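Local structure of StiE protein (Stigmatella aurantiaca, 6ECX) at residues F144-D147 against F153-M156; E164-I169 against D173-N178. The protein carries an O-methyltransferase domain, the part modelled here, which binds S-adenosylmethionine and probably methylates a polyketide intermediate within a multifunctional synthase. All coordinates share one frame; numbering follows the deposited sequence. Where two conformers were deposited one is given.

Contact 1 and contact 2 follow one another along the chain within the Rossmann-like methyltransferase domain, their centres about 13 Å apart. Contact 1 joins the end of strand 141-145, an outermost strand of the mixed sheet, to the loop that leads into strand 157-163; contact 2 then joins the loop leaving that strand to helix 172-181. They touch directly where Phe153 N makes a probable hydrogen bond to Asn178 OD1, which would tie the helix of contact 2 to the loop of contact 1. Both also reach S-adenosylmethionine: contact 1 brings an acid to the adenine amino group, and contact 2 supplies an apolar wall beside adenine and ribose.

Contact 1 of 2, residues F144-D147 against F153-M156; sequences FQRD and FPGM. With SAM (S-adenosylmethionine), chain B.
Pro154 sets its pyrrolidine ring against two side chains of 144-147, the ring of Phe144 and the guanidinium of Arg146. Phe144 CE1 meets Pro154 CG at 3.9 Å, an oblique approach in which the two side chains slide past each other. Pro154 CB comes to the guanidinium from its edge, in its plane, 3.8 Å from Arg146 NH2. The guanidinium overlaps the Phe144 ring only at its rim, near CD2, and roughly parallel to it, with Arg146 NH2 3.7 Å above the ring plane; bends at chi2 (-134°) and chi3 bring the arginine's end back to Phe144, two residues earlier, and Tyr118 OH holds NE. This is the close-packed part. The rest is loose: the contact lies at the protein surface, and the segments bury just 101 Å² between them, with no hydrogen bond across.

Asp147 turns from Pro154 to the cofactor. SAM N6 donates to Asp147 OD1 over 3.0 Å at 162°, an acid-to-adenine bond familiar from Rossmann-like methyltransferases. Ala149 N also binds OD1, and Lys150 forms a salt bridge with OD2, so the carboxylate is held from several directions.

Pro154 centres an inverse gamma turn in the loop between strands 141-145 and 157-163, and its side chain rests on Asp116 and Tyr118 of strand 114-119 and Met93 of strand 91-94.

Contact 2 of 2, residues E164-I169 against D173-N178; sequences EVAGLI and DALFSN. With SAM (S-adenosylmethionine), chain B.
The Phe176 ring receives Ala166 CB obliquely, 4.5 Å from CE1, while Trp217 and Leu220 of helix 214-222 and Leu189 and Met191 of strand 187-196 also touch this phenylalanine. The second flat group is adenine. Ile169 covers the amino end of one face: CD1 stands over the C6-N6 bond, 3.6 Å from SAM C6, and CG1 lies beside it toward the N7 edge, 3.4 Å from SAM N6. On the same side, Val165 CG1 continues the cover toward the ribose, 3.7 Å from SAM O4'.

Behind Ile169 comes Leu175. Its CG is anti to the backbone N (chi1 172°), which sends the branched end toward the loop, where CD2 meets Ala166 CB at 3.8 Å and Ile169 CD1 at 3.9 Å. The isoleucine methyl is thus held between leucine and adenine. In the Rossmann-like fold this is the beta-alpha-beta crossover from strand 157-163 through helix 172-181 to the adjacent parallel strand 187-196, with the cofactor at the carboxyl end of the first strand. A short 3-10 turn, 166-168, shapes the connection, and Asp193 OD2 accepts a hydrogen bond from Gly167 N. Leu168 CD1 reaches the cofactor from that turn, 3.6 Å from SAM C5'.

Contact 1 of 2, residues F144-D147 against F153-M156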
ATOM      1  N   PHE A 144       6.305   4.942  16.072  1.00 50.25           N
ATOM      2  CA  PHE A 144       5.935   4.114  17.212  1.00 54.70           C
ATOM      3  C   PHE A 144       5.865   2.662  16.778  1.00 51.79           C
ATOM      4  O   PHE A 144       5.350   2.356  15.699  1.00 50.81           O
ATOM      5  CB  PHE A 144       4.572   4.512  17.802  1.00 53.50           C
ATOM      6  CG  PHE A 144       4.465   5.960  18.216  1.00 53.48           C
ATOM      7  CD1 PHE A 144       4.103   6.942  17.291  1.00 46.51           C
ATOM      8  CD2 PHE A 144       4.674   6.332  19.537  1.00 60.27           C
ATOM      9  CE1 PHE A 144       3.974   8.269  17.676  1.00 49.52           C
ATOM     10  CE2 PHE A 144       4.548   7.658  19.930  1.00 60.55           C
ATOM     11  CZ  PHE A 144       4.196   8.627  19.001  1.00 55.21           C
ATOM     12  N   GLN A 145       6.387   1.775  17.620  1.00 56.61           N
ATOM     13  CA  GLN A 145       6.168   0.340  17.476  1.00 54.25           C
ATOM     14  C   GLN A 145       4.839   0.040  18.151  1.00 55.21           C
ATOM     15  O   GLN A 145       4.767  -0.212  19.353  1.00 59.00           O
ATOM     16  CB  GLN A 145       7.311  -0.466  18.095  1.00 61.78           C
ATOM     17  CG  GLN A 145       7.262  -1.952  17.734  1.00 62.03           C
ATOM     18  CD  GLN A 145       8.174  -2.798  18.606  1.00 67.03           C
ATOM     19  OE1 GLN A 145       8.823  -2.289  19.520  1.00 74.15           O
ATOM     20  NE2 GLN A 145       8.230  -4.092  18.325  1.00 67.84           N
ATOM     21  N   ARG A 146       3.757   0.098  17.371  1.00 54.94           N
ATOM     22  CA  ARG A 146       2.416  -0.080  17.904  1.00 60.73           C
ATOM     23  C   ARG A 146       1.563  -0.785  16.858  1.00 60.60           C
ATOM     24  O   ARG A 146       1.900  -0.821  15.670  1.00 54.23           O
ATOM     25  CB  ARG A 146       1.781   1.263  18.326  1.00 62.75           C
ATOM     26  CG  ARG A 146       2.577   2.016  19.397  1.00 73.40           C
ATOM     27  CD  ARG A 146       1.711   2.539  20.519  1.00 76.84           C
ATOM     28  NE  ARG A 146       1.255   3.891  20.252  1.00 75.43           N
ATOM     29  CZ  ARG A 146       1.574   4.953  20.982  1.00 66.44           C
ATOM     30  NH1 ARG A 146       2.341   4.826  22.051  1.00 57.25           N
ATOM     31  NH2 ARG A 146       1.101   6.147  20.652  1.00 60.82           N
ATOM     32  N   ASP A 147       0.465  -1.371  17.323  1.00 64.61           N
ATOM     33  CA  ASP A 147      -0.414  -2.189  16.496  1.00 56.92           C
ATOM     34  C   ASP A 147      -1.645  -1.368  16.138  1.00 50.46           C
ATOM     35  O   ASP A 147      -2.432  -1.008  17.018  1.00 53.36           O
ATOM     36  CB  ASP A 147      -0.807  -3.471  17.237  1.00 65.38           C
ATOM     37  CG  ASP A 147      -1.658  -4.419  16.387  1.00 70.85           C
ATOM     38  OD1 ASP A 147      -2.416  -3.961  15.499  1.00 65.86           O
ATOM     39  OD2 ASP A 147      -1.564  -5.643  16.624  1.00 74.03           O
ATOM     40  N   PHE A 153      -4.385   5.552  17.310  1.00 48.92           N
ATOM     41  CA  PHE A 153      -3.490   6.510  16.691  1.00 51.23           C
ATOM     42  C   PHE A 153      -3.330   7.719  17.617  1.00 51.41           C
ATOM     43  O   PHE A 153      -4.235   8.034  18.398  1.00 48.26           O
ATOM     44  CB  PHE A 153      -4.033   6.922  15.325  1.00 42.30           C
ATOM     45  CG  PHE A 153      -4.162   5.775  14.361  1.00 41.79           C
ATOM     46  CD1 PHE A 153      -3.133   4.847  14.224  1.00 48.68           C
ATOM     47  CD2 PHE A 153      -5.324   5.607  13.602  1.00 43.62           C
ATOM     48  CE1 PHE A 153      -3.250   3.777  13.330  1.00 44.53           C
ATOM     49  CE2 PHE A 153      -5.445   4.547  12.718  1.00 43.09           C
ATOM     50  CZ  PHE A 153      -4.402   3.631  12.574  1.00 43.54           C
ATOM     51  N   PRO A 154      -2.169   8.380  17.601  1.00 47.57           N
ATOM     52  CA  PRO A 154      -1.843   9.374  18.631  1.00 53.39           C
ATOM     53  C   PRO A 154      -2.158  10.809  18.223  1.00 67.47           C
ATOM     54  O   PRO A 154      -1.320  11.709  18.349  1.00 81.90           O
ATOM     55  CB  PRO A 154      -0.341   9.168  18.830  1.00 49.98           C
ATOM     56  CG  PRO A 154       0.150   8.790  17.472  1.00 46.21           C
ATOM     57  CD  PRO A 154      -0.981   8.027  16.795  1.00 43.91           C
ATOM     58  N   GLY A 155      -3.366  11.037  17.724  1.00 57.26           N
ATOM     59  CA  GLY A 155      -3.742  12.365  17.294  1.00 47.38           C
ATOM     60  C   GLY A 155      -4.952  12.324  16.382  1.00 49.83           C
ATOM     61  O   GLY A 155      -5.596  11.285  16.206  1.00 43.01           O
ATOM     62  N   MET A 156      -5.224  13.479  15.782  0.53 46.92           N
ATOM     63  CA  MET A 156      -6.345  13.665  14.871  0.53 44.89           C
ATOM     64  C   MET A 156      -5.774  14.106  13.528  0.53 44.75           C
ATOM     65  O   MET A 156      -5.062  15.115  13.457  0.53 45.11           O
ATOM     66  CB  MET A 156      -7.324  14.698  15.442  0.53 43.72           C
ATOM     67  CG  MET A 156      -8.584  14.893  14.628  0.53 40.65           C
ATOM     68  SD  MET A 156      -9.578  13.389  14.492  0.53 47.00           S
ATOM     69  CE  MET A 156     -10.076  13.150  16.194  0.53 50.02           C
TER
HETATM   70  N   SAM B1301       3.716   1.058   3.703  1.00 59.92           N
HETATM   71  CA  SAM B1301       5.126   0.697   3.633  1.00 68.71           C
HETATM   72  C   SAM B1301       5.643   0.804   2.205  1.00 81.70           C
HETATM   73  O   SAM B1301       4.838   0.917   1.285  1.00 85.24           O
HETATM   74  OXT SAM B1301       6.848   0.789   1.933  1.00 81.46           O
HETATM   75  CB  SAM B1301       5.332  -0.710   4.166  1.00 64.93           C
HETATM   76  CG  SAM B1301       4.409  -1.760   3.560  1.00 64.36           C
HETATM   77  SD  SAM B1301       4.893  -3.414   4.122  1.00 60.79           S
HETATM   78  CE  SAM B1301       4.405  -4.416   2.694  1.00 61.22           C
HETATM   79  C5' SAM B1301       3.678  -3.766   5.418  1.00 41.71           C
HETATM   80  C4' SAM B1301       3.900  -2.927   6.679  1.00 51.82           C
HETATM   81  O4' SAM B1301       2.793  -2.982   7.567  1.00 50.78           O
HETATM   82  C3' SAM B1301       5.110  -3.324   7.519  1.00 63.24           C
HETATM   83  O3' SAM B1301       5.772  -2.114   7.842  1.00 57.42           O
HETATM   84  C2' SAM B1301       4.524  -3.917   8.794  1.00 60.11           C
HETATM   85  O2' SAM B1301       5.317  -3.719   9.948  1.00 55.81           O
HETATM   86  C1' SAM B1301       3.233  -3.118   8.905  1.00 53.35           C
HETATM   87  N9  SAM B1301       2.163  -3.725   9.721  1.00 52.12           N
HETATM   88  C8  SAM B1301       1.600  -4.964   9.538  1.00 52.72           C
HETATM   89  N7  SAM B1301       0.625  -5.135  10.467  1.00 48.68           N
HETATM   90  C5  SAM B1301       0.559  -4.032  11.246  1.00 44.03           C
HETATM   91  C6  SAM B1301      -0.239  -3.683  12.321  1.00 45.29           C
HETATM   92  N6  SAM B1301      -1.168  -4.518  12.785  1.00 54.74           N
HETATM   93  N1  SAM B1301      -0.077  -2.447  12.928  1.00 56.71           N
HETATM   94  C2  SAM B1301       0.866  -1.562  12.462  1.00 46.87           C
HETATM   95  N3  SAM B1301       1.654  -1.920  11.388  1.00 48.39           N
HETATM   96  C4  SAM B1301       1.516  -3.132  10.787  1.00 50.01           C

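Contact 2 of 2, residues E164-I169 against D173-N178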
ATOM      1  N   GLU A 164      -0.398  -1.379   1.258  1.00 48.68           N
ATOM      2  CA  GLU A 164      -0.181  -2.808   1.489  1.00 60.34           C
ATOM      3  C   GLU A 164      -0.052  -3.116   2.983  1.00 61.63           C
ATOM      4  O   GLU A 164       0.883  -3.786   3.428  1.00 60.59           O
ATOM      5  CB  GLU A 164       1.044  -3.299   0.719  1.00 58.82           C
ATOM      6  CG  GLU A 164       0.936  -3.199  -0.788  1.00 59.13           C
ATOM      7  CD  GLU A 164       2.152  -3.785  -1.498  1.00 75.61           C
ATOM      8  OE1 GLU A 164       2.364  -3.464  -2.686  1.00 78.94           O
ATOM      9  OE2 GLU A 164       2.894  -4.569  -0.864  1.00 82.58           O
ATOM     10  N   VAL A 165      -1.007  -2.611   3.766  1.00 50.13           N
ATOM     11  CA  VAL A 165      -0.985  -2.786   5.216  1.00 51.76           C
ATOM     12  C   VAL A 165      -2.281  -3.428   5.699  1.00 52.58           C
ATOM     13  O   VAL A 165      -2.263  -4.453   6.389  1.00 54.88           O
ATOM     14  CB  VAL A 165      -0.759  -1.444   5.943  1.00 60.43           C
ATOM     15  CG1 VAL A 165      -0.664  -1.687   7.441  1.00 67.00           C
ATOM     16  CG2 VAL A 165       0.479  -0.738   5.411  1.00 55.57           C
ATOM     17  N   ALA A 166      -3.414  -2.812   5.354  1.00 45.29           N
ATOM     18  CA  ALA A 166      -4.701  -3.289   5.859  1.00 49.21           C
ATOM     19  C   ALA A 166      -4.908  -4.768   5.557  1.00 57.83           C
ATOM     20  O   ALA A 166      -5.497  -5.497   6.364  1.00 61.94           O
ATOM     21  CB  ALA A 166      -5.848  -2.449   5.274  1.00 51.69           C
ATOM     22  N   GLY A 167      -4.407  -5.236   4.411  1.00 58.49           N
ATOM     23  CA  GLY A 167      -4.549  -6.644   4.068  1.00 66.44           C
ATOM     24  C   GLY A 167      -3.849  -7.594   5.020  1.00 71.16           C
ATOM     25  O   GLY A 167      -4.165  -8.792   5.039  1.00 73.01           O
ATOM     26  N   LEU A 168      -2.905  -7.088   5.814  1.00 76.14           N
ATOM     27  CA  LEU A 168      -2.113  -7.875   6.750  1.00 74.57           C
ATOM     28  C   LEU A 168      -2.701  -7.917   8.152  1.00 70.30           C
ATOM     29  O   LEU A 168      -2.164  -8.630   9.010  1.00 62.67           O
ATOM     30  CB  LEU A 168      -0.699  -7.295   6.848  1.00 73.64           C
ATOM     31  CG  LEU A 168       0.365  -7.660   5.820  1.00 78.80           C
ATOM     32  CD1 LEU A 168       1.471  -6.619   5.804  1.00 78.01           C
ATOM     33  CD2 LEU A 168       0.938  -9.017   6.147  1.00 94.86           C
ATOM     34  N   ILE A 169      -3.755  -7.151   8.415  1.00 61.24           N
ATOM     35  CA  ILE A 169      -4.256  -6.908   9.761  1.00 60.72           C
ATOM     36  C   ILE A 169      -5.552  -7.696   9.922  1.00 62.77           C
ATOM     37  O   ILE A 169      -6.553  -7.391   9.253  1.00 62.96           O
ATOM     38  CB  ILE A 169      -4.461  -5.407  10.021  1.00 58.82           C
ATOM     39  CG1 ILE A 169      -3.101  -4.701  10.005  1.00 57.69           C
ATOM     40  CG2 ILE A 169      -5.170  -5.192  11.349  1.00 61.82           C
ATOM     41  CD1 ILE A 169      -3.140  -3.191  10.227  1.00 48.02           C
ATOM     42  N   ASP A 173     -12.163  -4.596  11.547  1.00 53.20           N
ATOM     43  CA  ASP A 173     -13.128  -3.778  12.275  1.00 55.65           C
ATOM     44  C   ASP A 173     -12.429  -2.834  13.236  1.00 55.43           C
ATOM     45  O   ASP A 173     -12.710  -1.632  13.268  1.00 50.75           O
ATOM     46  CB  ASP A 173     -14.105  -4.676  13.039  1.00 66.06           C
ATOM     47  CG  ASP A 173     -14.923  -5.562  12.122  1.00 77.88           C
ATOM     48  OD1 ASP A 173     -15.141  -5.166  10.963  1.00 79.60           O
ATOM     49  OD2 ASP A 173     -15.347  -6.654  12.559  1.00 88.68           O
ATOM     50  N   ALA A 174     -11.503  -3.365  14.032  1.00 52.16           N
ATOM     51  CA  ALA A 174     -10.753  -2.519  14.955  1.00 55.18           C
ATOM     52  C   ALA A 174      -9.886  -1.520  14.201  1.00 53.42           C
ATOM     53  O   ALA A 174      -9.809  -0.341  14.573  1.00 52.77           O
ATOM     54  CB  ALA A 174      -9.908  -3.390  15.890  1.00 57.37           C
ATOM     55  N   LEU A 175      -9.239  -1.960  13.126  1.00 50.95           N
ATOM     56  CA  LEU A 175      -8.420  -1.039  12.343  1.00 43.60           C
ATOM     57  C   LEU A 175      -9.253   0.138  11.811  1.00 43.39           C
ATOM     58  O   LEU A 175      -8.877   1.304  11.963  1.00 42.56           O
ATOM     59  CB  LEU A 175      -7.757  -1.796  11.193  1.00 41.10           C
ATOM     60  CG  LEU A 175      -7.011  -0.920  10.177  1.00 43.13           C
ATOM     61  CD1 LEU A 175      -5.855  -0.166  10.837  1.00 41.86           C
ATOM     62  CD2 LEU A 175      -6.545  -1.746   8.980  1.00 44.69           C
ATOM     63  N   PHE A 176     -10.400  -0.145  11.213  1.00 44.26           N
ATOM     64  CA  PHE A 176     -11.140   0.944  10.575  1.00 43.93           C
ATOM     65  C   PHE A 176     -11.890   1.799  11.590  1.00 46.21           C
ATOM     66  O   PHE A 176     -12.125   2.978  11.328  1.00 44.29           O
ATOM     67  CB  PHE A 176     -12.057   0.385   9.481  1.00 44.54           C
ATOM     68  CG  PHE A 176     -11.331   0.193   8.178  1.00 44.21           C
ATOM     69  CD1 PHE A 176     -10.585  -0.958   7.948  1.00 48.56           C
ATOM     70  CD2 PHE A 176     -11.293   1.202   7.232  1.00 43.34           C
ATOM     71  CE1 PHE A 176      -9.869  -1.111   6.780  1.00 45.97           C
ATOM     72  CE2 PHE A 176     -10.564   1.042   6.056  1.00 41.79           C
ATOM     73  CZ  PHE A 176      -9.850  -0.106   5.837  1.00 41.26           C
ATOM     74  N   SER A 177     -12.204   1.258  12.765  1.00 48.68           N
ATOM     75  CA  SER A 177     -12.680   2.095  13.860  1.00 48.68           C
ATOM     76  C   SER A 177     -11.593   3.062  14.308  1.00 50.94           C
ATOM     77  O   SER A 177     -11.850   4.257  14.520  1.00 48.69           O
ATOM     78  CB  SER A 177     -13.145   1.206  15.020  1.00 50.01           C
ATOM     79  OG  SER A 177     -13.287   1.940  16.223  1.00 54.54           O
ATOM     80  N   ASN A 178     -10.362   2.559  14.452  1.00 49.14           N
ATOM     81  CA  ASN A 178      -9.230   3.422  14.794  1.00 46.77           C
ATOM     82  C   ASN A 178      -9.022   4.514  13.742  1.00 45.46           C
ATOM     83  O   ASN A 178      -8.721   5.665  14.074  1.00 45.48           O
ATOM     84  CB  ASN A 178      -7.971   2.562  14.934  1.00 45.15           C
ATOM     85  CG  ASN A 178      -6.873   3.243  15.733  1.00 49.93           C
ATOM     86  OD1 ASN A 178      -7.048   4.348  16.263  1.00 48.97           O
ATOM     87  ND2 ASN A 178      -5.728   2.566  15.841  1.00 45.16           N
TER
HETATM   88  N   SAM B1301       3.716   1.058   3.703  1.00 59.92           N
HETATM   89  CA  SAM B1301       5.126   0.697   3.633  1.00 68.71           C
HETATM   90  C   SAM B1301       5.643   0.804   2.205  1.00 81.70           C
HETATM   91  O   SAM B1301       4.838   0.917   1.285  1.00 85.24           O
HETATM   92  OXT SAM B1301       6.848   0.789   1.933  1.00 81.46           O
HETATM   93  CB  SAM B1301       5.332  -0.710   4.166  1.00 64.93           C
HETATM   94  CG  SAM B1301       4.409  -1.760   3.560  1.00 64.36           C
HETATM   95  SD  SAM B1301       4.893  -3.414   4.122  1.00 60.79           S
HETATM   96  CE  SAM B1301       4.405  -4.416   2.694  1.00 61.22           C
HETATM   97  C5' SAM B1301       3.678  -3.766   5.418  1.00 41.71           C
HETATM   98  C4' SAM B1301       3.900  -2.927   6.679  1.00 51.82           C
HETATM   99  O4' SAM B1301       2.793  -2.982   7.567  1.00 50.78           O
HETATM  100  C3' SAM B1301       5.110  -3.324   7.519  1.00 63.24           C
HETATM  101  O3' SAM B1301       5.772  -2.114   7.842  1.00 57.42           O
HETATM  102  C2' SAM B1301       4.524  -3.917   8.794  1.00 60.11           C
HETATM  103  O2' SAM B1301       5.317  -3.719   9.948  1.00 55.81           O
HETATM  104  C1' SAM B1301       3.233  -3.118   8.905  1.00 53.35           C
HETATM  105  N9  SAM B1301       2.163  -3.725   9.721  1.00 52.12           N
HETATM  106  C8  SAM B1301       1.600  -4.964   9.538  1.00 52.72           C
HETATM  107  N7  SAM B1301       0.625  -5.135  10.467  1.00 48.68           N
HETATM  108  C5  SAM B1301       0.559  -4.032  11.246  1.00 44.03           C
HETATM  109  C6  SAM B1301      -0.239  -3.683  12.321  1.00 45.29           C
HETATM  110  N6  SAM B1301      -1.168  -4.518  12.785  1.00 54.74           N
HETATM  111  N1  SAM B1301      -0.077  -2.447  12.928  1.00 56.71           N
HETATM  112  C2  SAM B1301       0.866  -1.562  12.462  1.00 46.87           C
HETATM  113  N3  SAM B1301       1.654  -1.920  11.388  1.00 48.39           N
HETATM  114  C4  SAM B1301       1.516  -3.132  10.787  1.00 50.01           C